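2-oxoglutarate dehydrogenase E3 component (Thermus thermophilus, PDB 2EQ7) probably catalyses the NAD(+)-dependent reoxidation of protein-bound dihydrolipoyl groups, using one FAD per subunit. Local coordinates at residues A[169-174]-A[254-259]; A[206-211]-A[352-357]; A[138-143]-A[261-266]; A[1-6]-A[24-29]. One frame throughout, in Å; residues are numbered along the deposited sequence.

Contact 1 (A[169-174]-A[254-259]); sequences RLIVVG and DRVLVA. With NAD (nicotinamide-adenine-dinucleotide), chain E.
Asp254 reaches back to the start of strand 169-173 and accepts the backbone N-H of Arg169 on OD1 in a bent bond, N to OD1 2.8 Å. The donor comes to the anti side of that oxygen, 25° out of the carboxylate plane. CG of Asp254 lies beside its backbone N (chi1 -58°), which swings the carboxylate toward Arg169. The two side chains cross at about a right angle. Arg169 NE stays 4.3 Å from Asp254 OD1, and a water joins them, accepting from NE and donating to OD1. With an alanine for Asp254, the Arg169 N-H and this water would probably lose their acceptor. Strands 169-173 and 255-258 run parallel in the Rossmann-type sheet of the NAD domain. The straightest rung runs from Val173 N to Leu257 O, 2.8 Å at 174°. On one face Leu170 CD1 lies over Arg255 O at 3.4 Å, and Val172 and Leu257 lie side by side. On the other face Val173 CG2 meets Val256 CG1 at 3.9 Å. Val173 CG1, anti to the backbone N, approaches the NAD adenine, 4.0 Å from N1A. Gly174 CA comes within 3.4 Å of NAD O4B; a CB here would probably crowd Ala259 O, consistent with glycine.

Contact 2 (A[206-211]-A[352-357]); sequences MDLEVS and TEEELK
Asp207 and Glu354 each offer a carboxylate oxygen to a backbone N-H of the opposite segment. Glu353 N gives to Asp207 OD2 at 3.0 Å and 175°, nearly along the C-O axis of the acceptor. Leu208 N gives to Glu354 OE1, also at 3.0 Å, but from above the carboxylate plane. Glu354 is bent at chi2 (63°), which folds its carboxylate back over Leu208, and CB of Leu208 lies 3.4 Å from OE2 of Glu354. Within each segment there is a cap. Glu209 N makes a weak bond to Asp207 OD1, and Glu355 N bonds to Thr352 OG1 at 3.2 Å. Thr352 N in turn donates to Glu355 OE2, completing a capping box. One water accepts from Glu209 N and donates to Glu354 OE2. The carboxylates crowd together: Asp207 OD2 stands 3.8 Å from Glu354 OE1. Lys387 is the counter-charge, with salt bridges to Asp207, Glu209 and Glu353 OE2, and probably offsets much of this repulsion. Glu353 OE1 is hydrogen-bonded to Tyr363 OH. The apolar part is small. Thr352 CG2 rests on Asp207 CA at 3.7 Å. Asp207 and Thr352 also touch His401 of strand 397-404. Two helix N-termini thus meet at their N-cap residues, Asp207 and Thr352. The pair joins helix 208-221 of the nucleotide-binding part to helix 353-359 of the dimerisation domain.

Contact 3 (A[138-143]-A[261-266]); sequences GSAPLI and GRRPYT. With FAD (flavin-adenine dinucleotide), chain D.
A two-stranded antiparallel ribbon, strands 139-141 and 262-264, lies beside the FAD in this disulfide oxidoreductase. Ser139 and Arg262 meet on its flavin side. Arg262 holds Ser139 OG side-on with two nitrogens, NH2 at 2.9 Å and NE at 3.0 Å. Both bonds are bent, and OG lies about 20° out of the guanidinium plane. OG is also hydrogen-bonded to Asp302, an FAD-binding residue. The bend at chi3 (66°) turns the guanidinium so that one face meets the flavin methyl C8M, with NH1 3.6 Å away, and the opposite face meets the backbone of Ala140. Pro141 CG lies alongside NH1. Ala140 and Arg263 form the hydrogen-bonded pair, with Arg263 N to Ala140 O at 2.9 Å. The Arg263 side chain passes over Ala140, whose CB sits against one face of its guanidinium. Its NE makes a weak bond to Pro141 O, and its NH2 has a salt bridge to Glu267. Tyr265 N donates to Gly138 O at 2.8 Å. The Tyr265 ring touches Ala140 CB with CD1, while its edge meets adenine N7A of FAD, 3.6 Å from CE2. Gly138 CA passes 3.2 Å from FAD O3P; a CB would probably fall too close to FAD O2A, consistent with glycine. Strand 139-141 follows strand 133-135 of the FAD sheet, and strand 262-264 follows 255-258 of the NAD sheet. The ribbon lies where the chain passes between the two.

Contact 4 (A[1-6]-A[24-29]); sequences MYDLLV and GMKVGV
Tyr2 lays one face of its ring over Gly28, with Gly28 CA 3.7 Å from the ring centroid and 16° off the ring normal, a CH-pi contact. CG lies beside the backbone N (chi1 -67°), which brings the ring across the second strand. A CB on Gly28 would be expected to clash with Tyr2 CZ. Replacing Tyr2 by an alanine is likely to open a gap over Gly28 and leave His107, the partner of the Tyr2 hydroxyl, without that bond. Next to Tyr2, Asp3 OD2 accepts from Lys26 N at 2.8 Å with its anti lone pair, while Asp3 N gives back to Lys26 O at 3.0 Å. A water donates to Gly24 O and more weakly to Asp3 OD2. The chain turns at Asp3, and after it strands 4-6 and 27-29 run parallel. Gly28 N bonds to Leu4 O at 3.0 Å. Val6 N bonds to Gly28 O at 2.8 Å. On one face Met25 CE reaches Leu4 CB at 4.0 Å, and Val6 CG2 meets Val27 CG1. Helix 11-22 packs on this face through Ala17 and Ala20, closing the beta-alpha-beta unit of the FAD domain. Gly24 ends that helix in a Schellman motif and turns the chain toward strand 27-31. Asp3 pairs with both backbone groups of Lys26, and glycine at 28 lets the Tyr2 ring lie on the backbone. This end of the pair therefore probably depends on these specific partners, while the rest is aliphatic.

How the contacts relate
Contacts 1 and 4 are buried parallel strand pairs in two different Rossmann-type sheets, one for NAD and one for FAD. Their centres lie about 42 Å apart, on opposite sides of the chain's centre. Both combine backbone rungs with aliphatic faces, and in both an aspartate takes a backbone N-H near the start. Contact 3 is a surface ribbon in contact with both cofactors, and its arginine side chains carry much of it. Segment 261-266 follows directly on 254-259, and contact 1 is nested inside the loop that contact 3 closes. Contact 2 is partly buried. It alone joins helices, relies on carboxylates that accept backbone N-H groups at two helix starts, and reaches the dimerisation domain.

Contact 1 (A[169-174]-A[254-259])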
# COMPACT_ATOMS: atom_id res chain seq x y z
N ARG A 169 -9.15 20.87 -26.63
CA ARG A 169 -10.39 20.55 -25.94
C ARG A 169 -10.72 19.08 -26.16
O ARG A 169 -10.78 18.61 -27.30
CB ARG A 169 -11.55 21.41 -26.46
CG ARG A 169 -11.41 22.90 -26.19
CD ARG A 169 -12.62 23.67 -26.69
NE ARG A 169 -12.81 23.52 -28.13
CZ ARG A 169 -13.81 24.05 -28.82
NH1 ARG A 169 -14.73 24.78 -28.20
NH2 ARG A 169 -13.90 23.86 -30.13
N LEU A 170 -10.92 18.36 -25.07
CA LEU A 170 -11.28 16.95 -25.14
C LEU A 170 -12.63 16.76 -24.46
O LEU A 170 -12.82 17.20 -23.33
CB LEU A 170 -10.24 16.07 -24.43
CG LEU A 170 -10.66 14.62 -24.18
CD1 LEU A 170 -10.78 13.87 -25.51
CD2 LEU A 170 -9.65 13.93 -23.27
N ILE A 171 -13.58 16.14 -25.15
CA ILE A 171 -14.87 15.86 -24.54
C ILE A 171 -14.90 14.36 -24.32
O ILE A 171 -14.57 13.59 -25.22
CB ILE A 171 -16.05 16.27 -25.44
CG1 ILE A 171 -16.17 17.80 -25.49
CG2 ILE A 171 -17.35 15.67 -24.91
CD1 ILE A 171 -17.31 18.30 -26.35
N VAL A 172 -15.25 13.97 -23.10
CA VAL A 172 -15.34 12.56 -22.74
C VAL A 172 -16.81 12.23 -22.54
O VAL A 172 -17.48 12.83 -21.71
CB VAL A 172 -14.59 12.29 -21.41
CG1 VAL A 172 -14.73 10.81 -21.03
CG2 VAL A 172 -13.13 12.67 -21.55
N VAL A 173 -17.31 11.29 -23.33
CA VAL A 173 -18.70 10.88 -23.21
C VAL A 173 -18.71 9.63 -22.35
O VAL A 173 -18.24 8.57 -22.77
CB VAL A 173 -19.31 10.56 -24.58
CG1 VAL A 173 -20.76 10.13 -24.41
CG2 VAL A 173 -19.21 11.79 -25.49
N GLY A 174 -19.23 9.77 -21.13
CA GLY A 174 -19.28 8.65 -20.21
C GLY A 174 -18.38 8.92 -19.02
O GLY A 174 -17.17 9.04 -19.17
N ASP A 254 -11.66 19.16 -30.12
CA ASP A 254 -10.62 18.64 -31.00
C ASP A 254 -10.65 17.12 -31.01
O ASP A 254 -10.33 16.49 -32.02
CB ASP A 254 -9.25 19.13 -30.54
CG ASP A 254 -9.16 20.63 -30.49
OD1 ASP A 254 -9.48 21.22 -29.43
OD2 ASP A 254 -8.80 21.23 -31.52
N ARG A 255 -11.01 16.53 -29.88
CA ARG A 255 -11.09 15.08 -29.76
C ARG A 255 -12.27 14.72 -28.87
O ARG A 255 -12.62 15.46 -27.95
CB ARG A 255 -9.80 14.52 -29.15
CG ARG A 255 -8.56 14.64 -30.05
CD ARG A 255 -8.66 13.68 -31.22
NE ARG A 255 -7.50 13.69 -32.10
CZ ARG A 255 -7.41 14.40 -33.22
NH1 ARG A 255 -8.41 15.19 -33.61
NH2 ARG A 255 -6.32 14.31 -33.98
N VAL A 256 -12.91 13.59 -29.17
CA VAL A 256 -14.02 13.13 -28.35
C VAL A 256 -13.78 11.66 -28.06
O VAL A 256 -13.64 10.84 -28.97
CB VAL A 256 -15.38 13.26 -29.07
CG1 VAL A 256 -16.48 12.74 -28.15
CG2 VAL A 256 -15.65 14.72 -29.42
N LEU A 257 -13.71 11.34 -26.77
CA LEU A 257 -13.52 9.97 -26.34
C LEU A 257 -14.88 9.39 -26.00
O LEU A 257 -15.60 9.95 -25.17
CB LEU A 257 -12.62 9.92 -25.10
CG LEU A 257 -12.66 8.63 -24.28
CD1 LEU A 257 -12.26 7.43 -25.14
CD2 LEU A 257 -11.73 8.78 -23.07
N VAL A 258 -15.25 8.30 -26.66
CA VAL A 258 -16.52 7.65 -26.38
C VAL A 258 -16.19 6.50 -25.43
O VAL A 258 -15.57 5.52 -25.81
CB VAL A 258 -17.16 7.09 -27.67
CG1 VAL A 258 -18.46 6.38 -27.34
CG2 VAL A 258 -17.42 8.24 -28.65
N ALA A 259 -16.58 6.67 -24.17
CA ALA A 259 -16.32 5.68 -23.14
C ALA A 259 -17.60 5.42 -22.37
O ALA A 259 -17.70 5.70 -21.18
CB ALA A 259 -15.23 6.19 -22.20
PA NAD E . -18.47 2.28 -17.46
O1A NAD E . -19.64 1.42 -17.21
O2A NAD E . -17.40 2.04 -16.28
O5B NAD E . -18.92 3.82 -17.48
C5B NAD E . -19.83 4.04 -18.56
C4B NAD E . -20.57 5.35 -18.31
O4B NAD E . -21.09 5.90 -19.54
C3B NAD E . -21.76 5.12 -17.36
O3B NAD E . -21.59 5.89 -16.16
C2B NAD E . -22.98 5.58 -18.20
O2B NAD E . -24.01 6.15 -17.40
C1B NAD E . -22.33 6.56 -19.20
N9A NAD E . -23.15 6.75 -20.42
C8A NAD E . -23.78 5.78 -21.17
N7A NAD E . -24.41 6.32 -22.17
C5A NAD E . -24.23 7.66 -22.14
C6A NAD E . -24.66 8.76 -22.94
N6A NAD E . -25.46 8.56 -24.06
N1A NAD E . -24.28 10.01 -22.60
C2A NAD E . -23.51 10.24 -21.52
N3A NAD E . -23.09 9.24 -20.74
C4A NAD E . -23.42 7.96 -21.01
O3 NAD E . -17.85 1.85 -18.90
PN NAD E . -16.24 2.12 -19.02
O1N NAD E . -15.81 3.29 -18.12
O2N NAD E . -15.91 2.45 -20.50
O5D NAD E . -15.39 0.81 -18.58
C5D NAD E . -16.05 -0.37 -19.04
C4D NAD E . -15.72 -1.56 -18.12
O4D NAD E . -14.27 -1.69 -17.90
C3D NAD E . -16.38 -1.40 -16.74
O3D NAD E . -17.06 -2.60 -16.36
C2D NAD E . -15.23 -1.05 -15.79
O2D NAD E . -15.44 -1.56 -14.47
C1D NAD E . -13.98 -1.64 -16.46
N1N NAD E . -12.80 -0.77 -16.18
C2N NAD E . -12.19 -0.88 -14.98
C3N NAD E . -11.06 -0.06 -14.68
C7N NAD E . -10.37 -0.15 -13.38
O7N NAD E . -10.78 -0.91 -12.52
N7N NAD E . -9.28 0.62 -13.13
C4N NAD E . -10.62 0.87 -15.66
C5N NAD E . -11.30 0.95 -16.88
C6N NAD E . -12.39 0.11 -17.11
O HOH W 1 -10.67 23.48 -29.64

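Contact 2 (A[206-211]-A[352-357])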
# COMPACT_ATOMS: atom_id res chain seq x y z
N MET A 206 -18.50 2.42 -7.83
CA MET A 206 -18.02 2.87 -6.53
C MET A 206 -19.19 3.09 -5.57
O MET A 206 -20.35 3.12 -5.98
CB MET A 206 -17.24 4.18 -6.67
CG MET A 206 -15.96 4.07 -7.50
SD MET A 206 -14.70 3.05 -6.71
CE MET A 206 -14.76 1.58 -7.69
N ASP A 207 -18.87 3.24 -4.29
CA ASP A 207 -19.88 3.51 -3.29
C ASP A 207 -20.35 4.93 -3.64
O ASP A 207 -19.55 5.76 -4.05
CB ASP A 207 -19.24 3.46 -1.90
CG ASP A 207 -20.16 3.96 -0.81
OD1 ASP A 207 -20.09 5.16 -0.48
OD2 ASP A 207 -20.96 3.16 -0.28
N LEU A 208 -21.64 5.20 -3.50
CA LEU A 208 -22.17 6.51 -3.88
C LEU A 208 -21.49 7.69 -3.19
O LEU A 208 -21.23 8.71 -3.83
CB LEU A 208 -23.68 6.56 -3.64
CG LEU A 208 -24.39 7.83 -4.12
CD1 LEU A 208 -24.14 8.05 -5.61
CD2 LEU A 208 -25.89 7.70 -3.85
N GLU A 209 -21.21 7.57 -1.89
CA GLU A 209 -20.56 8.67 -1.19
C GLU A 209 -19.21 8.95 -1.84
O GLU A 209 -18.80 10.11 -1.98
CB GLU A 209 -20.33 8.33 0.28
CG GLU A 209 -19.85 9.54 1.08
CD GLU A 209 -19.48 9.22 2.51
OE1 GLU A 209 -19.11 10.17 3.24
OE2 GLU A 209 -19.55 8.04 2.92
N VAL A 210 -18.53 7.88 -2.24
CA VAL A 210 -17.22 7.99 -2.87
C VAL A 210 -17.32 8.62 -4.26
O VAL A 210 -16.52 9.47 -4.62
CB VAL A 210 -16.54 6.61 -2.95
CG1 VAL A 210 -15.23 6.70 -3.72
CG2 VAL A 210 -16.28 6.09 -1.54
N SER A 211 -18.32 8.20 -5.04
CA SER A 211 -18.51 8.75 -6.39
C SER A 211 -18.75 10.25 -6.31
O SER A 211 -18.22 11.02 -7.11
CB SER A 211 -19.70 8.09 -7.09
OG SER A 211 -19.49 6.71 -7.32
N THR A 352 -21.23 -2.01 -1.41
CA THR A 352 -21.35 -0.57 -1.23
C THR A 352 -22.53 -0.39 -0.29
O THR A 352 -23.26 -1.35 -0.04
CB THR A 352 -21.70 0.14 -2.55
OG1 THR A 352 -22.96 -0.37 -3.04
CG2 THR A 352 -20.63 -0.09 -3.60
N GLU A 353 -22.73 0.81 0.23
CA GLU A 353 -23.87 1.03 1.12
C GLU A 353 -25.19 0.82 0.38
O GLU A 353 -26.16 0.34 0.96
CB GLU A 353 -23.83 2.43 1.73
CG GLU A 353 -22.79 2.60 2.83
CD GLU A 353 -23.03 3.82 3.69
OE1 GLU A 353 -24.12 3.93 4.30
OE2 GLU A 353 -22.12 4.68 3.77
N GLU A 354 -25.22 1.15 -0.91
CA GLU A 354 -26.43 0.99 -1.70
C GLU A 354 -26.81 -0.48 -1.82
O GLU A 354 -27.99 -0.84 -1.77
CB GLU A 354 -26.24 1.58 -3.10
CG GLU A 354 -26.17 3.10 -3.12
CD GLU A 354 -24.97 3.64 -2.36
OE1 GLU A 354 -23.82 3.27 -2.71
OE2 GLU A 354 -25.17 4.44 -1.42
N GLU A 355 -25.81 -1.34 -1.96
CA GLU A 355 -26.05 -2.77 -2.08
C GLU A 355 -26.51 -3.38 -0.75
O GLU A 355 -27.37 -4.26 -0.74
CB GLU A 355 -24.79 -3.47 -2.58
CG GLU A 355 -24.54 -3.22 -4.06
CD GLU A 355 -23.15 -3.59 -4.51
OE1 GLU A 355 -22.94 -3.70 -5.74
OE2 GLU A 355 -22.26 -3.78 -3.65
N LEU A 356 -25.96 -2.90 0.36
CA LEU A 356 -26.37 -3.41 1.67
C LEU A 356 -27.81 -2.98 1.96
O LEU A 356 -28.61 -3.77 2.46
CB LEU A 356 -25.43 -2.89 2.77
CG LEU A 356 -23.97 -3.38 2.68
CD1 LEU A 356 -23.19 -2.84 3.87
CD2 LEU A 356 -23.94 -4.90 2.67
N LYS A 357 -28.13 -1.73 1.64
CA LYS A 357 -29.48 -1.21 1.87
C LYS A 357 -30.51 -1.99 1.05
O LYS A 357 -31.59 -2.30 1.54
CB LYS A 357 -29.56 0.27 1.48
CG LYS A 357 -28.83 1.23 2.40
CD LYS A 357 -28.93 2.65 1.86
CE LYS A 357 -28.22 3.66 2.74
NZ LYS A 357 -28.29 5.03 2.15
O HOH W 2 -23.60 2.99 -5.41
O HOH W 3 -22.88 5.49 -0.20

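Contact 3 (A[138-143]-A[261-266])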
# COMPACT_ATOMS: atom_id res chain seq x y z
N GLY A 138 -12.68 -12.02 -23.85
CA GLY A 138 -12.74 -10.65 -23.37
C GLY A 138 -13.86 -9.71 -23.78
O GLY A 138 -15.01 -10.11 -23.93
N SER A 139 -13.49 -8.44 -23.93
CA SER A 139 -14.44 -7.39 -24.26
C SER A 139 -13.95 -6.46 -25.35
O SER A 139 -12.85 -6.61 -25.88
CB SER A 139 -14.75 -6.58 -23.00
OG SER A 139 -13.56 -6.03 -22.45
N ALA A 140 -14.80 -5.49 -25.69
CA ALA A 140 -14.48 -4.49 -26.71
C ALA A 140 -15.24 -3.23 -26.32
O ALA A 140 -16.18 -3.27 -25.54
CB ALA A 140 -14.92 -4.97 -28.08
N PRO A 141 -14.82 -2.08 -26.86
CA PRO A 141 -15.53 -0.84 -26.51
C PRO A 141 -16.96 -0.86 -27.02
O PRO A 141 -17.24 -1.38 -28.10
CB PRO A 141 -14.71 0.24 -27.22
CG PRO A 141 -13.33 -0.36 -27.31
CD PRO A 141 -13.62 -1.79 -27.67
N LEU A 142 -17.88 -0.31 -26.22
CA LEU A 142 -19.27 -0.24 -26.63
C LEU A 142 -19.38 1.02 -27.48
O LEU A 142 -19.05 2.12 -27.02
CB LEU A 142 -20.20 -0.13 -25.42
CG LEU A 142 -21.69 0.07 -25.74
CD1 LEU A 142 -22.20 -1.09 -26.58
CD2 LEU A 142 -22.48 0.18 -24.44
N ILE A 143 -19.82 0.87 -28.72
CA ILE A 143 -19.97 2.01 -29.61
C ILE A 143 -21.40 2.09 -30.12
O ILE A 143 -21.76 1.39 -31.07
CB ILE A 143 -19.01 1.91 -30.82
CG1 ILE A 143 -17.57 1.75 -30.33
CG2 ILE A 143 -19.14 3.17 -31.68
CD1 ILE A 143 -16.56 1.54 -31.45
N GLY A 261 -18.93 2.46 -22.00
CA GLY A 261 -18.95 1.08 -21.55
C GLY A 261 -18.16 0.11 -22.40
O GLY A 261 -17.55 0.48 -23.40
N ARG A 262 -18.14 -1.15 -21.96
CA ARG A 262 -17.46 -2.21 -22.70
C ARG A 262 -18.40 -3.40 -22.71
O ARG A 262 -19.14 -3.64 -21.76
CB ARG A 262 -16.11 -2.55 -22.06
CG ARG A 262 -15.04 -1.49 -22.36
CD ARG A 262 -13.68 -1.84 -21.78
NE ARG A 262 -13.10 -3.03 -22.40
CZ ARG A 262 -12.49 -3.05 -23.58
NH1 ARG A 262 -12.37 -1.94 -24.30
NH2 ARG A 262 -12.00 -4.19 -24.05
N ARG A 263 -18.36 -4.15 -23.81
CA ARG A 263 -19.25 -5.28 -24.00
C ARG A 263 -18.49 -6.59 -24.20
O ARG A 263 -17.37 -6.59 -24.71
CB ARG A 263 -20.11 -5.02 -25.24
CG ARG A 263 -19.26 -4.88 -26.50
CD ARG A 263 -20.01 -4.27 -27.67
NE ARG A 263 -19.15 -4.14 -28.85
CZ ARG A 263 -18.67 -5.17 -29.54
NH1 ARG A 263 -18.97 -6.42 -29.19
NH2 ARG A 263 -17.89 -4.96 -30.59
N PRO A 264 -19.10 -7.72 -23.80
CA PRO A 264 -18.43 -9.01 -23.98
C PRO A 264 -18.16 -9.19 -25.47
O PRO A 264 -19.00 -8.81 -26.29
CB PRO A 264 -19.47 -10.01 -23.48
CG PRO A 264 -20.23 -9.24 -22.46
CD PRO A 264 -20.39 -7.88 -23.12
N TYR A 265 -17.02 -9.76 -25.82
CA TYR A 265 -16.66 -9.95 -27.22
C TYR A 265 -16.63 -11.42 -27.63
O TYR A 265 -15.86 -12.21 -27.08
CB TYR A 265 -15.28 -9.33 -27.47
CG TYR A 265 -14.83 -9.40 -28.91
CD1 TYR A 265 -15.20 -8.43 -29.84
CD2 TYR A 265 -14.01 -10.44 -29.35
CE1 TYR A 265 -14.78 -8.49 -31.16
CE2 TYR A 265 -13.58 -10.51 -30.67
CZ TYR A 265 -13.96 -9.53 -31.57
OH TYR A 265 -13.53 -9.60 -32.87
N THR A 266 -17.46 -11.78 -28.61
CA THR A 266 -17.51 -13.16 -29.09
C THR A 266 -17.59 -13.22 -30.62
O THR A 266 -17.89 -14.27 -31.20
CB THR A 266 -18.73 -13.92 -28.52
OG1 THR A 266 -19.93 -13.22 -28.87
CG2 THR A 266 -18.64 -14.03 -27.00
PA FAD D . -9.19 -9.48 -22.69
O1A FAD D . -7.96 -8.99 -22.03
O2A FAD D . -9.94 -8.63 -23.46
O5B FAD D . -8.55 -10.48 -23.65
C5B FAD D . -9.32 -11.24 -24.64
C4B FAD D . -8.30 -11.64 -25.75
O4B FAD D . -9.00 -12.57 -26.64
C3B FAD D . -7.78 -10.50 -26.65
O3B FAD D . -6.40 -10.35 -26.67
C2B FAD D . -8.46 -10.77 -27.99
O2B FAD D . -7.68 -10.36 -29.09
C1B FAD D . -8.56 -12.27 -28.00
N9A FAD D . -9.64 -12.90 -28.76
C8A FAD D . -10.98 -12.56 -28.76
N7A FAD D . -11.71 -13.34 -29.56
C5A FAD D . -10.81 -14.23 -30.10
C6A FAD D . -10.98 -15.35 -31.05
N6A FAD D . -12.13 -15.71 -31.57
N1A FAD D . -9.81 -16.02 -31.37
C2A FAD D . -8.59 -15.68 -30.85
N3A FAD D . -8.36 -14.68 -29.97
C4A FAD D . -9.49 -13.98 -29.63
N1 FAD D . -8.84 -3.66 -15.38
C2 FAD D . -8.25 -3.65 -14.19
O2 FAD D . -8.40 -4.55 -13.41
N3 FAD D . -7.41 -2.56 -13.78
C4 FAD D . -7.17 -1.48 -14.61
O4 FAD D . -6.45 -0.58 -14.22
C4X FAD D . -7.81 -1.49 -15.92
N5 FAD D . -7.61 -0.46 -16.78
C5X FAD D . -8.21 -0.52 -18.02
C6 FAD D . -7.98 0.56 -18.92
C7 FAD D . -8.54 0.58 -20.18
C7M FAD D . -8.27 1.75 -21.10
C8 FAD D . -9.39 -0.54 -20.62
C8M FAD D . -10.02 -0.59 -22.00
C9 FAD D . -9.63 -1.61 -19.74
C9A FAD D . -9.05 -1.61 -18.45
N10 FAD D . -9.25 -2.68 -17.49
C10 FAD D . -8.65 -2.63 -16.27
C1' FAD D . -10.10 -3.83 -17.85
C2' FAD D . -9.20 -5.05 -18.16
O2' FAD D . -8.37 -4.68 -19.27
C3' FAD D . -10.08 -6.24 -18.51
O3' FAD D . -10.91 -6.55 -17.40
C4' FAD D . -9.22 -7.46 -18.81
O4' FAD D . -8.33 -7.21 -19.93
C5' FAD D . -10.16 -8.61 -19.12
O5' FAD D . -9.29 -9.89 -19.42
P FAD D . -9.87 -10.95 -20.33
O1P FAD D . -8.77 -12.04 -20.30
O2P FAD D . -11.14 -11.38 -19.93
O3P FAD D . -10.06 -10.35 -21.67
O HOH W 4 -16.19 -2.06 -30.37
O HOH W 5 -20.36 -1.72 -29.74

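Contact 4 (A[1-6]-A[24-29])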
# COMPACT_ATOMS: atom_id res chain seq x y z
N MET A 1 -4.25 -34.26 -29.25
CA MET A 1 -5.01 -33.06 -28.82
C MET A 1 -4.51 -32.53 -27.48
O MET A 1 -3.87 -33.25 -26.71
CB MET A 1 -6.51 -33.37 -28.71
CG MET A 1 -6.85 -34.41 -27.67
SD MET A 1 -8.63 -34.51 -27.37
CE MET A 1 -9.16 -35.56 -28.74
N TYR A 2 -4.81 -31.27 -27.21
CA TYR A 2 -4.41 -30.63 -25.96
C TYR A 2 -5.31 -31.09 -24.83
O TYR A 2 -6.41 -31.59 -25.06
CB TYR A 2 -4.53 -29.11 -26.07
CG TYR A 2 -3.56 -28.46 -27.03
CD1 TYR A 2 -3.96 -28.05 -28.30
CD2 TYR A 2 -2.23 -28.25 -26.66
CE1 TYR A 2 -3.07 -27.44 -29.17
CE2 TYR A 2 -1.33 -27.64 -27.52
CZ TYR A 2 -1.76 -27.24 -28.78
OH TYR A 2 -0.86 -26.64 -29.63
N ASP A 3 -4.84 -30.92 -23.60
CA ASP A 3 -5.66 -31.25 -22.45
C ASP A 3 -6.57 -30.04 -22.28
O ASP A 3 -7.74 -30.17 -21.93
CB ASP A 3 -4.80 -31.45 -21.19
CG ASP A 3 -3.89 -32.66 -21.30
OD1 ASP A 3 -4.40 -33.75 -21.62
OD2 ASP A 3 -2.67 -32.52 -21.05
N LEU A 4 -6.02 -28.87 -22.56
CA LEU A 4 -6.76 -27.62 -22.47
C LEU A 4 -6.44 -26.68 -23.62
O LEU A 4 -5.27 -26.45 -23.94
CB LEU A 4 -6.45 -26.89 -21.15
CG LEU A 4 -7.03 -25.47 -21.03
CD1 LEU A 4 -8.55 -25.53 -21.00
CD2 LEU A 4 -6.50 -24.79 -19.78
N LEU A 5 -7.48 -26.15 -24.24
CA LEU A 5 -7.32 -25.19 -25.33
C LEU A 5 -7.92 -23.89 -24.80
O LEU A 5 -9.08 -23.87 -24.40
CB LEU A 5 -8.08 -25.64 -26.58
CG LEU A 5 -7.92 -24.72 -27.80
CD1 LEU A 5 -6.46 -24.68 -28.23
CD2 LEU A 5 -8.81 -25.21 -28.93
N VAL A 6 -7.13 -22.83 -24.78
CA VAL A 6 -7.59 -21.53 -24.30
C VAL A 6 -7.74 -20.57 -25.47
O VAL A 6 -6.84 -20.45 -26.30
CB VAL A 6 -6.57 -20.93 -23.29
CG1 VAL A 6 -7.06 -19.56 -22.80
CG2 VAL A 6 -6.39 -21.88 -22.11
N GLY A 24 -0.01 -29.70 -14.61
CA GLY A 24 0.32 -30.83 -15.46
C GLY A 24 -0.39 -30.97 -16.79
O GLY A 24 -0.18 -31.95 -17.50
N MET A 25 -1.23 -30.00 -17.14
CA MET A 25 -1.94 -30.05 -18.41
C MET A 25 -1.06 -29.56 -19.55
O MET A 25 -0.19 -28.72 -19.35
CB MET A 25 -3.19 -29.16 -18.37
CG MET A 25 -4.21 -29.50 -17.30
SD MET A 25 -5.70 -28.47 -17.46
CE MET A 25 -6.81 -29.61 -18.26
N LYS A 26 -1.29 -30.09 -20.75
CA LYS A 26 -0.56 -29.61 -21.92
C LYS A 26 -1.55 -28.62 -22.51
O LYS A 26 -2.65 -28.99 -22.92
CB LYS A 26 -0.25 -30.75 -22.88
CG LYS A 26 0.77 -31.75 -22.32
CD LYS A 26 1.98 -31.03 -21.70
CE LYS A 26 2.75 -30.20 -22.72
NZ LYS A 26 3.93 -29.52 -22.10
N VAL A 27 -1.15 -27.36 -22.52
CA VAL A 27 -2.01 -26.27 -22.97
C VAL A 27 -1.67 -25.65 -24.31
O VAL A 27 -0.51 -25.53 -24.69
CB VAL A 27 -2.02 -25.14 -21.91
CG1 VAL A 27 -3.09 -24.10 -22.24
CG2 VAL A 27 -2.25 -25.72 -20.53
N GLY A 28 -2.72 -25.24 -25.02
CA GLY A 28 -2.58 -24.57 -26.29
C GLY A 28 -3.40 -23.30 -26.16
O GLY A 28 -4.51 -23.33 -25.62
N VAL A 29 -2.87 -22.18 -26.64
CA VAL A 29 -3.57 -20.90 -26.55
C VAL A 29 -3.71 -20.25 -27.93
O VAL A 29 -2.72 -20.12 -28.66
CB VAL A 29 -2.83 -19.91 -25.61
CG1 VAL A 29 -3.56 -18.58 -25.58
CG2 VAL A 29 -2.71 -20.51 -24.22
O HOH W 6 -0.56 -34.10 -18.95